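Local coordinates for protein galactose mutarotase related enzyme (Lactobacillus casei, PDB 3Q1N) that probably binds a carbohydrate and may interconvert the anomers of an aldose sugar, at residues I5-S8 against K9-A12; H96-A99 against E100-K103; P267-W270 against Y271-L274. All coordinates share one frame; numbering follows the deposited sequence.

Contact 1 of 3, residues I5-S8 against K9-A12; sequences IENS and KFKA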
ATOM      1  N   ILE A   5      11.413  10.531 -13.012  1.00 16.16           N
ATOM      2  CA  ILE A   5      11.562   9.690 -14.194  1.00 15.56           C
ATOM      3  C   ILE A   5      10.449  10.070 -15.125  1.00 15.93           C
ATOM      4  O   ILE A   5       9.435  10.641 -14.709  1.00 15.87           O
ATOM      5  CB  ILE A   5      11.564   8.173 -13.871  1.00 14.97           C
ATOM      6  CG1 ILE A   5      10.342   7.773 -13.015  1.00 14.75           C
ATOM      7  CG2 ILE A   5      12.913   7.756 -13.149  1.00 13.06           C
ATOM      8  CD1 ILE A   5      10.181   6.223 -12.818  1.00 15.93           C
ATOM      9  N   GLU A   6      10.625   9.769 -16.395  1.00 15.99           N
ATOM     10  CA  GLU A   6       9.615  10.149 -17.381  1.00 16.20           C
ATOM     11  C   GLU A   6       9.808   9.464 -18.689  1.00 15.97           C
ATOM     12  O   GLU A   6      10.905   9.007 -19.013  1.00 15.65           O
ATOM     13  CB  GLU A   6       9.631  11.662 -17.608  1.00 16.74           C
ATOM     14  CG  GLU A   6      10.870  12.243 -18.247  1.00 18.67           C
ATOM     15  CD  GLU A   6      10.813  13.774 -18.178  1.00 22.92           C
ATOM     16  OE1 GLU A   6      10.045  14.392 -18.942  1.00 23.68           O
ATOM     17  OE2 GLU A   6      11.507  14.351 -17.303  1.00 26.95           O
ATOM     18  N   ASN A   7       8.712   9.347 -19.421  1.00 15.99           N
ATOM     19  CA  ASN A   7       8.773   8.921 -20.816  1.00 15.97           C
ATOM     20  C   ASN A   7       7.881   9.864 -21.616  1.00 16.01           C
ATOM     21  O   ASN A   7       7.546  10.970 -21.156  1.00 15.83           O
ATOM     22  CB  ASN A   7       8.450   7.419 -20.943  1.00 15.28           C
ATOM     23  CG  ASN A   7       7.042   7.077 -20.509  1.00 14.82           C
ATOM     24  OD1 ASN A   7       6.211   7.964 -20.277  1.00 13.73           O
ATOM     25  ND2 ASN A   7       6.759   5.774 -20.422  1.00 15.80           N
ATOM     26  N   SER A   8       7.512   9.506 -22.837  1.00 15.71           N
ATOM     27  CA  SER A   8       6.739  10.432 -23.660  1.00 16.62           C
ATOM     28  C   SER A   8       5.333  10.718 -23.088  1.00 16.23           C
ATOM     29  O   SER A   8       4.785  11.785 -23.321  1.00 16.16           O
ATOM     30  CB  SER A   8       6.591   9.898 -25.081  1.00 16.66           C
ATOM     31  OG  SER A   8       5.639   8.883 -25.173  1.00 19.36           O
ATOM     32  N   LYS A   9       4.768   9.734 -22.397  1.00 15.59           N
ATOM     33  CA  LYS A   9       3.384   9.838 -21.871  1.00 16.20           C
ATOM     34  C   LYS A   9       3.271  10.326 -20.414  1.00 16.44           C
ATOM     35  O   LYS A   9       2.242  10.939 -20.035  1.00 16.20           O
ATOM     36  CB  LYS A   9       2.696   8.477 -21.968  1.00 16.74           C
ATOM     37  CG  LYS A   9       2.370   8.012 -23.418  1.00 18.40           C
ATOM     38  CD  LYS A   9       1.712   6.597 -23.456  1.00 21.19           C
ATOM     39  CE  LYS A   9       0.251   6.618 -22.930  1.00 25.32           C
ATOM     40  NZ  LYS A   9      -0.382   5.213 -22.816  1.00 27.53           N
ATOM     41  N   PHE A  10       4.276  10.031 -19.592  1.00 15.59           N
ATOM     42  CA  PHE A  10       4.118  10.101 -18.118  1.00 15.22           C
ATOM     43  C   PHE A  10       5.353  10.719 -17.456  1.00 14.89           C
ATOM     44  O   PHE A  10       6.461  10.588 -17.981  1.00 15.07           O
ATOM     45  CB  PHE A  10       3.887   8.688 -17.534  1.00 14.76           C
ATOM     46  CG  PHE A  10       2.682   7.980 -18.075  1.00 15.56           C
ATOM     47  CD1 PHE A  10       1.422   8.522 -17.969  1.00 14.65           C
ATOM     48  CD2 PHE A  10       2.819   6.750 -18.692  1.00 15.89           C
ATOM     49  CE1 PHE A  10       0.316   7.858 -18.484  1.00 16.49           C
ATOM     50  CE2 PHE A  10       1.755   6.067 -19.170  1.00 16.70           C
ATOM     51  CZ  PHE A  10       0.481   6.633 -19.090  1.00 17.16           C
ATOM     52  N   LYS A  11       5.158  11.373 -16.314  1.00 14.79           N
ATOM     53  CA  LYS A  11       6.240  11.772 -15.433  1.00 14.91           C
ATOM     54  C   LYS A  11       5.911  11.365 -13.993  1.00 14.82           C
ATOM     55  O   LYS A  11       4.758  11.505 -13.567  1.00 15.23           O
ATOM     56  CB  LYS A  11       6.474  13.279 -15.534  1.00 15.61           C
ATOM     57  CG  LYS A  11       7.706  13.796 -14.760  1.00 17.07           C
ATOM     58  CD  LYS A  11       8.090  15.194 -15.197  1.00 21.31           C
ATOM     59  CE  LYS A  11       9.354  15.700 -14.496  1.00 23.49           C
ATOM     60  NZ  LYS A  11       9.680  17.100 -14.958  1.00 27.82           N
ATOM     61  N   ALA A  12       6.915  10.894 -13.266  1.00 14.56           N
ATOM     62  CA  ALA A  12       6.738  10.500 -11.851  1.00 14.53           C
ATOM     63  C   ALA A  12       7.812  11.220 -11.023  1.00 15.18           C
ATOM     64  O   ALA A  12       8.969  11.400 -11.476  1.00 15.14           O
ATOM     65  CB  ALA A  12       6.859   8.993 -11.676  1.00 14.19           C
TER
HETATM   66  O   HOH W   1       9.598  17.055 -17.876  1.00 30.33           O

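Contact 2 of 3, residues H96-A99 against E100-K103; sequences HQNA and ETLK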
ATOM      1  N   HIS A  96      18.708  -0.027   3.910  1.00 14.30           N
ATOM      2  CA  HIS A  96      19.171  -1.042   4.840  1.00 14.59           C
ATOM      3  C   HIS A  96      18.806  -0.578   6.253  1.00 14.67           C
ATOM      4  O   HIS A  96      18.397   0.584   6.475  1.00 13.61           O
ATOM      5  CB  HIS A  96      20.706  -1.146   4.747  1.00 15.23           C
ATOM      6  CG  HIS A  96      21.225  -1.590   3.413  1.00 17.28           C
ATOM      7  ND1 HIS A  96      21.379  -2.924   3.082  1.00 20.14           N
ATOM      8  CD2 HIS A  96      21.643  -0.885   2.333  1.00 19.99           C
ATOM      9  CE1 HIS A  96      21.871  -3.015   1.845  1.00 22.00           C
ATOM     10  NE2 HIS A  96      21.990  -1.797   1.352  1.00 20.10           N
ATOM     11  N   GLN A  97      18.958  -1.481   7.217  1.00 13.88           N
ATOM     12  CA  GLN A  97      18.786  -1.175   8.607  1.00 14.20           C
ATOM     13  C   GLN A  97      19.718  -0.055   9.073  1.00 15.23           C
ATOM     14  O   GLN A  97      20.753   0.213   8.466  1.00 15.60           O
ATOM     15  CB  GLN A  97      19.009  -2.432   9.469  1.00 14.98           C
ATOM     16  CG  GLN A  97      20.466  -2.854   9.685  1.00 15.25           C
ATOM     17  CD  GLN A  97      21.221  -3.273   8.447  1.00 15.97           C
ATOM     18  OE1 GLN A  97      20.647  -3.801   7.511  1.00 13.63           O
ATOM     19  NE2 GLN A  97      22.551  -3.136   8.481  1.00 16.94           N
ATOM     20  N   ASN A  98      19.351   0.528  10.202  1.00 15.14           N
ATOM     21  CA  ASN A  98      20.186   1.497  10.890  1.00 16.21           C
ATOM     22  C   ASN A  98      20.051   1.287  12.409  1.00 16.23           C
ATOM     23  O   ASN A  98      19.247   0.468  12.871  1.00 15.46           O
ATOM     24  CB  ASN A  98      19.863   2.908  10.387  1.00 16.25           C
ATOM     25  CG  ASN A  98      18.466   3.358  10.721  1.00 15.40           C
ATOM     26  OD1 ASN A  98      18.086   3.366  11.841  1.00 17.23           O
ATOM     27  ND2 ASN A  98      17.705   3.804   9.694  1.00 17.74           N
ATOM     28  N   ALA A  99      20.836   2.005  13.205  1.00 18.06           N
ATOM     29  CA  ALA A  99      20.812   1.849  14.647  1.00 18.11           C
ATOM     30  C   ALA A  99      19.433   2.049  15.287  1.00 18.74           C
ATOM     31  O   ALA A  99      19.103   1.360  16.249  1.00 18.89           O
ATOM     32  CB  ALA A  99      21.876   2.807  15.319  1.00 19.26           C
ATOM     33  N   GLU A 100      18.614   2.919  14.688  1.00 18.42           N
ATOM     34  CA  GLU A 100      17.275   3.179  15.154  1.00 19.42           C
ATOM     35  C   GLU A 100      16.323   2.016  14.804  1.00 17.22           C
ATOM     36  O   GLU A 100      15.583   1.548  15.634  1.00 18.40           O
ATOM     37  CB  GLU A 100      16.751   4.542  14.616  1.00 20.23           C
ATOM     38  CG  GLU A 100      17.801   5.727  14.610  1.00 25.31           C
ATOM     39  CD  GLU A 100      18.235   6.161  16.001  1.00 31.38           C
ATOM     40  OE1 GLU A 100      17.578   5.705  16.959  1.00 33.23           O
ATOM     41  OE2 GLU A 100      19.209   6.982  16.136  1.00 36.26           O
ATOM     42  N   THR A 101      16.354   1.560  13.557  1.00 16.50           N
ATOM     43  CA  THR A 101      15.490   0.453  13.142  1.00 16.25           C
ATOM     44  C   THR A 101      15.834  -0.800  13.933  1.00 16.08           C
ATOM     45  O   THR A 101      14.962  -1.593  14.265  1.00 15.88           O
ATOM     46  CB  THR A 101      15.535   0.177  11.649  1.00 15.60           C
ATOM     47  OG1 THR A 101      16.763  -0.452  11.267  1.00 14.33           O
ATOM     48  CG2 THR A 101      15.312   1.487  10.801  1.00 15.86           C
ATOM     49  N   LEU A 102      17.135  -1.018  14.222  1.00 16.22           N
ATOM     50  CA  LEU A 102      17.532  -2.220  14.978  1.00 16.41           C
ATOM     51  C   LEU A 102      16.925  -2.296  16.394  1.00 17.59           C
ATOM     52  O   LEU A 102      16.727  -3.396  16.909  1.00 17.18           O
ATOM     53  CB  LEU A 102      19.047  -2.332  15.063  1.00 16.79           C
ATOM     54  CG  LEU A 102      19.733  -2.687  13.764  1.00 17.47           C
ATOM     55  CD1 LEU A 102      21.239  -2.428  13.904  1.00 17.85           C
ATOM     56  CD2 LEU A 102      19.423  -4.148  13.357  1.00 16.42           C
ATOM     57  N   LYS A 103      16.575  -1.150  16.980  1.00 18.00           N
ATOM     58  CA  LYS A 103      15.884  -1.126  18.287  1.00 19.50           C
ATOM     59  C   LYS A 103      14.449  -1.610  18.190  1.00 18.59           C
ATOM     60  O   LYS A 103      13.918  -2.175  19.169  1.00 19.39           O
ATOM     61  CB  LYS A 103      15.921   0.289  18.907  1.00 20.78           C
ATOM     62  CG  LYS A 103      17.348   0.688  19.295  1.00 24.56           C
ATOM     63  CD  LYS A 103      17.486   2.121  19.956  1.00 30.47           C
ATOM     64  CE  LYS A 103      17.640   3.262  18.904  1.00 32.87           C
ATOM     65  NZ  LYS A 103      18.456   4.498  19.361  1.00 35.52           N
TER

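Contact 3 of 3, residues P267-W270 against Y271-L274; sequences PTDW and YTKL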
ATOM      1  N   PRO A 267       0.035  -8.409  22.390  1.00 16.74           N
ATOM      2  CA  PRO A 267       1.104  -8.322  21.392  1.00 16.96           C
ATOM      3  C   PRO A 267       1.361  -9.684  20.694  1.00 16.64           C
ATOM      4  O   PRO A 267       1.339 -10.773  21.326  1.00 16.25           O
ATOM      5  CB  PRO A 267       2.301  -7.856  22.223  1.00 17.43           C
ATOM      6  CG  PRO A 267       1.634  -7.016  23.270  1.00 18.17           C
ATOM      7  CD  PRO A 267       0.499  -7.886  23.696  1.00 17.74           C
ATOM      8  N   THR A 268       1.545  -9.607  19.378  1.00 15.97           N
ATOM      9  CA  THR A 268       1.558 -10.780  18.520  1.00 15.87           C
ATOM     10  C   THR A 268       2.967 -11.215  18.206  1.00 15.26           C
ATOM     11  O   THR A 268       3.807 -10.389  17.942  1.00 15.13           O
ATOM     12  CB  THR A 268       0.902 -10.441  17.170  1.00 15.81           C
ATOM     13  OG1 THR A 268      -0.366  -9.797  17.420  1.00 16.97           O
ATOM     14  CG2 THR A 268       0.726 -11.724  16.387  1.00 17.37           C
ATOM     15  N   ASP A 269       3.235 -12.513  18.272  1.00 15.30           N
ATOM     16  CA  ASP A 269       4.508 -13.045  17.764  1.00 14.98           C
ATOM     17  C   ASP A 269       4.541 -12.897  16.266  1.00 13.83           C
ATOM     18  O   ASP A 269       3.699 -13.451  15.523  1.00 14.49           O
ATOM     19  CB  ASP A 269       4.602 -14.510  18.159  1.00 15.09           C
ATOM     20  CG  ASP A 269       5.889 -15.185  17.717  1.00 18.17           C
ATOM     21  OD1 ASP A 269       6.816 -14.522  17.226  1.00 17.87           O
ATOM     22  OD2 ASP A 269       5.954 -16.441  17.883  1.00 21.77           O
ATOM     23  N   TRP A 270       5.498 -12.128  15.782  1.00 13.66           N
ATOM     24  CA  TRP A 270       5.554 -11.930  14.323  1.00 13.49           C
ATOM     25  C   TRP A 270       5.876 -13.187  13.526  1.00 14.72           C
ATOM     26  O   TRP A 270       5.627 -13.226  12.308  1.00 14.26           O
ATOM     27  CB  TRP A 270       6.525 -10.835  13.960  1.00 13.23           C
ATOM     28  CG  TRP A 270       5.936  -9.450  14.009  1.00 13.32           C
ATOM     29  CD1 TRP A 270       4.836  -9.065  14.712  1.00 14.33           C
ATOM     30  CD2 TRP A 270       6.402  -8.291  13.326  1.00 12.05           C
ATOM     31  NE1 TRP A 270       4.599  -7.741  14.538  1.00 14.11           N
ATOM     32  CE2 TRP A 270       5.555  -7.228  13.692  1.00 13.72           C
ATOM     33  CE3 TRP A 270       7.451  -8.040  12.451  1.00 13.11           C
ATOM     34  CZ2 TRP A 270       5.745  -5.936  13.203  1.00 14.73           C
ATOM     35  CZ3 TRP A 270       7.635  -6.780  11.981  1.00 14.80           C
ATOM     36  CH2 TRP A 270       6.784  -5.743  12.342  1.00 13.96           C
ATOM     37  N   TYR A 271       6.370 -14.212  14.196  1.00 14.46           N
ATOM     38  CA  TYR A 271       6.562 -15.506  13.540  1.00 15.37           C
ATOM     39  C   TYR A 271       5.260 -16.269  13.284  1.00 15.76           C
ATOM     40  O   TYR A 271       5.270 -17.287  12.561  1.00 15.79           O
ATOM     41  CB  TYR A 271       7.500 -16.396  14.364  1.00 15.11           C
ATOM     42  CG  TYR A 271       8.937 -15.876  14.344  1.00 14.20           C
ATOM     43  CD1 TYR A 271       9.658 -15.784  13.143  1.00 15.69           C
ATOM     44  CD2 TYR A 271       9.597 -15.502  15.524  1.00 14.20           C
ATOM     45  CE1 TYR A 271      10.972 -15.280  13.120  1.00 14.26           C
ATOM     46  CE2 TYR A 271      10.915 -14.986  15.503  1.00 14.86           C
ATOM     47  CZ  TYR A 271      11.604 -14.914  14.296  1.00 14.44           C
ATOM     48  OH  TYR A 271      12.886 -14.441  14.310  1.00 14.24           O
ATOM     49  N   THR A 272       4.143 -15.807  13.851  1.00 15.87           N
ATOM     50  CA  THR A 272       2.842 -16.428  13.551  1.00 17.68           C
ATOM     51  C   THR A 272       1.752 -15.399  13.137  1.00 17.17           C
ATOM     52  O   THR A 272       0.614 -15.814  12.848  1.00 19.46           O
ATOM     53  CB  THR A 272       2.283 -17.168  14.795  1.00 18.37           C
ATOM     54  OG1 THR A 272       2.104 -16.236  15.869  1.00 20.63           O
ATOM     55  CG2 THR A 272       3.199 -18.304  15.239  1.00 21.11           C
ATOM     56  N   LYS A 273       2.101 -14.112  13.112  1.00 15.78           N
ATOM     57  CA  LYS A 273       1.178 -13.004  12.785  1.00 14.17           C
ATOM     58  C   LYS A 273       0.579 -13.222  11.392  1.00 14.50           C
ATOM     59  O   LYS A 273       1.304 -13.473  10.420  1.00 13.82           O
ATOM     60  CB  LYS A 273       1.902 -11.659  12.869  1.00 14.07           C
ATOM     61  CG  LYS A 273       1.119 -10.443  12.453  1.00 14.51           C
ATOM     62  CD  LYS A 273       1.924  -9.128  12.580  1.00 14.26           C
ATOM     63  CE  LYS A 273       1.184  -7.937  12.053  1.00 13.38           C
ATOM     64  NZ  LYS A 273       1.942  -6.643  12.223  1.00 15.31           N
ATOM     65  N   LEU A 274      -0.738 -13.196  11.304  1.00 14.34           N
ATOM     66  CA  LEU A 274      -1.393 -13.481  10.018  1.00 13.90           C
ATOM     67  C   LEU A 274      -0.926 -12.466   8.993  1.00 14.04           C
ATOM     68  O   LEU A 274      -0.949 -11.257   9.247  1.00 13.75           O
ATOM     69  CB  LEU A 274      -2.903 -13.431  10.132  1.00 13.79           C
ATOM     70  CG  LEU A 274      -3.704 -13.878   8.913  1.00 14.78           C
ATOM     71  CD1 LEU A 274      -3.502 -15.405   8.727  1.00 18.66           C
ATOM     72  CD2 LEU A 274      -5.218 -13.518   9.032  1.00 16.10           C
TER
HETATM   73  O   HOH W   2       2.398  -5.895  14.994  1.00 15.00           O

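Contact 1 of 3, residues I5-S8 against K9-A12
K9 and S8 meet at the tip of a tight turn, where K9 CG lies 3.8 Å from S8 OG and the chain bends further out, at chi3. K9 CB lies over the centre of one face of the F10 ring, 3.7 Å above its plane, and NZ goes on to bond D119 O, just beyond strand 109-118. Beside it, the backbone N of F10 is taken up by a side chain: N7 OD1 accepts it at 2.9 Å, the donor nitrogen lying nearly along the C=O axis of the amide, though the N-H points off it (137°). N7 CG sits between its backbone N and carbonyl carbon (chi1 63°), which folds the amide inward over the turn, and K9 N adds a second, weak bond to the same OD1 at 3.1 Å. N7 ND2 meets T118 O, so both ends of the amide are held. In return N7 N donates to F10 O at 2.9 Å. Further along, I5 and A12 form an antiparallel hydrogen-bonded pair, A12 N to I5 O at 2.9 Å and I5 N to A12 O at 3.0 Å. On the face they share, I5 CG1 touches A12 CB at 3.9 Å, and I5 packs onward against Y115 and L117. E6 and K11 run side by side on the other face, bridged by a water between E6 OE1 and K11 NZ, while E6 OE1 also forms a salt bridge with K27. With S8 and K9 as the central residues of a type I turn between strands 2-6 and 10-15, this is a tight beta hairpin whose turn is braced by an asparagine side chain.

Contact 2 of 3, residues H96-A99 against E100-K103
N98 OD1 takes the backbone N-H of T101 from well above the plane of its amide, 43° out of it, instead of on a lone pair, yet the bond is of normal length (3.0 Å) and fairly straight. A second N-H, that of E100, reaches the same oxygen in a weak bond of 2.9 Å, so one side-chain atom serves two amides at the start of helix 99-104. With chi1 at 65° the N98 amide is tucked over its own backbone, and OD1 faces the N-H groups of the first turn. T101 returns the favour: its OG1 accepts N98 N at 3.0 Å in an almost straight bond (171°). The two side chains cross at about a right angle, T101 CG2 coming 3.5 Å from N98 ND2, and T101 is buried against F75 and Y109. The first backbone bond of the helix, L102 N to N98 O, is 2.9 Å long. L102 folds back over the same carbonyl, and its CD2 meets Q97 CG at 4.0 Å; Q97 bends there and sends OE1 to the backbone N of Y109, fastening the segment to the start of strand 109-118. On the outer side the K103 chain passes over A99 O and bends so that NZ makes a 2.8 Å salt bridge with E100 OE1, met from above the carboxylate plane. Reciprocal bonding between the N-cap side chain of N98 and the backbone N of T101, and between T101 OG1 and N98 N, is the capping box that starts many helices; here it begins the short, weakly bonded helix joining strands 90-96 and 109-118.

Contact 3 of 3, residues P267-W270 against Y271-L274
D269 and Y271 meet in an Asx turn, nested in the type I beta turn D269-T272 of the loop between strands 251-258 and 277-279. Y271 N donates to D269 OD1 at 3.1 Å, reaching it 70° out of the carboxylate plane. The same oxygen lies 3.4 Å from Y271 CD2, with carboxylate and ring planes nearly perpendicular, while the phenol OH extends to S135 O. D269 CG is anti to the backbone N (chi1 -179°), which turns OD1 back over the turn, where G64 N also donates to it. Replacing D269 by an alanine removes that carboxylate and would probably leave the N-H groups of Y271 and G64 without their acceptor, the Asx turn lost while the beta turn stays closed. Next, T272 N closes the beta turn on D269 O at 2.9 Å, from above the carbonyl plane. K273 N adds a weak bond to the same D269 O. K273 CB packs on T268 CG2 at 3.7 Å, and its fully extended chain then runs alongside W270, whose ring also stacks with Y61. K273 CD sits over the face of the indole's five-membered ring, 3.9 Å from its centroid, a CH-pi contact. At the end of the chain one water accepts from both K273 NZ and W270 NE1, each at 2.9 Å, lying in the plane of the indole at its edge.

Overall arrangement
The three contacts follow one another along a single chain, and none touches another. Contacts 1 and 3 lie on opposite sides of the chain's centre, their own centres 41 Å apart; contacts 2 and 3 are closer, with centres 20 Å and nearest atoms about 9 Å apart. Contacts 1 and 2, whose centres are 34 Å apart, are linked through strand 109-118: contact 2 holds its beginning at Y109, and the hairpin of contact 1 packs on its far end at L117 and T118. Contact 3 lies in the loop between strands 251-258 and 277-279, both of which pair with strand 136-147, and it packs against strand 60-63. All three are local turns or caps of a mainly beta fold, consistent with the aldose 1-epimerase family.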